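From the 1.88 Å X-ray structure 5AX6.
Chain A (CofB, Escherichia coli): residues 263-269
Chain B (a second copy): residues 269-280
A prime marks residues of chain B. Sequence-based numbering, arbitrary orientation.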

# COMPACT_ATOMS: atom_id res chain seq x y z
N ASP A 263 2.02 4.88 15.89
CA ASP A 263 1.15 5.18 17.04
C ASP A 263 -0.04 6.10 16.76
O ASP A 263 -0.89 6.30 17.63
CB ASP A 263 1.98 5.79 18.17
CG ASP A 263 2.94 4.79 18.79
OD1 ASP A 263 2.59 3.59 18.86
OD2 ASP A 263 4.05 5.20 19.20
N SER A 264 -0.13 6.67 15.57
CA SER A 264 -1.16 7.66 15.30
C SER A 264 -2.54 7.07 15.05
O SER A 264 -3.55 7.77 15.19
CB SER A 264 -0.77 8.52 14.10
OG SER A 264 -0.95 7.77 12.91
N GLY A 265 -2.59 5.81 14.63
CA GLY A 265 -3.85 5.21 14.20
C GLY A 265 -4.23 5.49 12.75
O GLY A 265 -5.23 4.94 12.24
N ASN A 266 -3.46 6.34 12.08
CA ASN A 266 -3.71 6.67 10.68
C ASN A 266 -2.81 5.92 9.71
O ASN A 266 -3.20 5.65 8.58
CB ASN A 266 -3.54 8.17 10.43
CG ASN A 266 -4.79 8.96 10.74
OD1 ASN A 266 -5.90 8.59 10.34
ND2 ASN A 266 -4.62 10.06 11.48
N ASN A 267 -1.59 5.61 10.15
CA ASN A 267 -0.55 5.14 9.24
C ASN A 267 -0.22 3.65 9.32
O ASN A 267 -0.05 3.10 10.40
CB ASN A 267 0.76 5.92 9.50
CG ASN A 267 0.62 7.39 9.21
OD1 ASN A 267 -0.05 7.77 8.25
ND2 ASN A 267 1.24 8.22 10.03
N LEU A 268 -0.13 3.02 8.15
CA LEU A 268 0.52 1.71 8.02
C LEU A 268 1.89 1.94 7.42
O LEU A 268 2.01 2.67 6.42
CB LEU A 268 -0.26 0.76 7.11
CG LEU A 268 -1.51 0.02 7.56
CD1 LEU A 268 -1.95 -0.92 6.41
CD2 LEU A 268 -1.24 -0.77 8.83
N VAL A 269 2.91 1.31 8.00
CA VAL A 269 4.30 1.55 7.63
C VAL A 269 4.96 0.29 7.07
O VAL A 269 4.94 -0.78 7.69
CB VAL A 269 5.10 2.03 8.84
CG1 VAL A 269 6.49 2.50 8.39
CG2 VAL A 269 4.35 3.15 9.56
N VAL B 269 -8.55 -0.98 -0.04
CA VAL B 269 -8.87 0.34 0.50
C VAL B 269 -8.41 0.48 1.94
O VAL B 269 -8.73 -0.34 2.81
CB VAL B 269 -10.38 0.60 0.44
CG1 VAL B 269 -10.68 2.06 0.79
CG2 VAL B 269 -10.92 0.24 -0.95
N LEU B 270 -7.66 1.54 2.18
CA LEU B 270 -7.14 1.87 3.50
C LEU B 270 -8.05 2.88 4.19
O LEU B 270 -8.36 3.92 3.61
CB LEU B 270 -5.73 2.45 3.36
CG LEU B 270 -5.05 2.90 4.66
CD1 LEU B 270 -4.70 1.70 5.51
CD2 LEU B 270 -3.80 3.75 4.35
N THR B 271 -8.46 2.57 5.42
CA THR B 271 -9.27 3.50 6.22
C THR B 271 -8.66 3.67 7.61
O THR B 271 -7.86 2.83 8.06
CB THR B 271 -10.74 3.03 6.37
OG1 THR B 271 -10.77 1.66 6.81
CG2 THR B 271 -11.46 3.14 5.05
N LYS B 272 -9.03 4.75 8.29
CA LYS B 272 -8.41 5.08 9.57
C LYS B 272 -8.77 4.06 10.66
O LYS B 272 -9.78 3.37 10.57
CB LYS B 272 -8.83 6.47 10.04
CG LYS B 272 -10.29 6.55 10.46
CD LYS B 272 -10.58 7.87 11.14
CE LYS B 272 -12.04 7.95 11.56
NZ LYS B 272 -12.37 6.88 12.54
N GLY B 273 -7.92 3.98 11.68
CA GLY B 273 -8.18 3.10 12.80
C GLY B 273 -8.98 3.82 13.87
O GLY B 273 -9.07 5.05 13.86
N LYS B 274 -9.55 3.06 14.79
CA LYS B 274 -10.36 3.64 15.86
C LYS B 274 -9.55 4.56 16.77
O LYS B 274 -10.12 5.35 17.53
CB LYS B 274 -11.02 2.53 16.66
CG LYS B 274 -11.96 1.66 15.84
CD LYS B 274 -12.44 0.45 16.64
CE LYS B 274 -13.17 -0.56 15.75
NZ LYS B 274 -14.43 -0.01 15.18
N GLY B 275 -8.23 4.45 16.70
CA GLY B 275 -7.34 5.22 17.55
C GLY B 275 -6.95 6.58 16.98
O GLY B 275 -6.30 7.39 17.65
N ALA B 276 -7.34 6.83 15.73
CA ALA B 276 -6.97 8.07 15.07
C ALA B 276 -7.77 9.25 15.64
O ALA B 276 -8.99 9.21 15.70
CB ALA B 276 -7.19 7.97 13.56
N LYS B 277 -7.05 10.28 16.07
CA LYS B 277 -7.67 11.52 16.53
C LYS B 277 -8.09 12.36 15.33
O LYS B 277 -8.99 13.21 15.41
CB LYS B 277 -6.71 12.29 17.43
CG LYS B 277 -6.28 11.51 18.65
CD LYS B 277 -7.48 10.85 19.31
CE LYS B 277 -7.13 10.30 20.69
NZ LYS B 277 -6.73 11.40 21.62
N SER B 278 -7.42 12.12 14.21
CA SER B 278 -7.76 12.76 12.95
C SER B 278 -8.11 11.67 11.93
O SER B 278 -7.82 10.50 12.16
CB SER B 278 -6.59 13.62 12.46
OG SER B 278 -6.99 14.48 11.42
N ASN B 279 -8.77 12.04 10.84
CA ASN B 279 -9.13 11.07 9.81
C ASN B 279 -8.26 11.29 8.58
O ASN B 279 -8.68 11.95 7.63
CB ASN B 279 -10.62 11.18 9.46
CG ASN B 279 -11.08 10.15 8.44
OD1 ASN B 279 -10.33 9.27 8.02
ND2 ASN B 279 -12.35 10.26 8.04
N GLU B 280 -7.03 10.78 8.62
CA GLU B 280 -6.07 11.00 7.54
C GLU B 280 -5.25 9.73 7.31
O GLU B 280 -4.08 9.66 7.69
CB GLU B 280 -5.16 12.20 7.85
CG GLU B 280 -5.90 13.55 7.84
CD GLU B 280 -5.01 14.76 8.10
OE1 GLU B 280 -3.84 14.60 8.54
OE2 GLU B 280 -5.47 15.89 7.86
O HOH W 1 -4.42 10.52 16.00

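How does the contact begin at Ser264? Its backbone does the work. Ser264 O accepts a hydrogen bond from a water, 3.0 Å away, and that water accepts one from Lys277′ N at 2.6 Å, bridging two backbones too far apart to bond directly. Ser264 O also receives a CA-H...O contact from Ala276′ CA at 3.4 Å.

Why is Gly265 a glycine? A CB here would point into chain B and clash with Ala276′ N and Gly275′ C, and the backbone angles, with phi at 84°, would also jam it against the preceding carbonyl. The bare backbone can therefore lie close against the type I turn from Gly273′ to Ala276′, and Gly265 O accepts a hydrogen bond from Gly273′ N at 2.9 Å.

What does the side chain of Asn266 add? Its amide reads the chain B backbone with both ends: OD1 accepts from Glu280′ N at 3.0 Å, while ND2 donates to Ser278′ O at 3.3 Å. Within chain A, Asn266 N donates to Ser264 OG at 3.0 Å, tying its backbone to the serine.

Where do apolar side chains meet? Asn267 points its CB away, and Leu268 turns toward chain B, where its CD1 packs 3.9 Å from Leu270′ CD1.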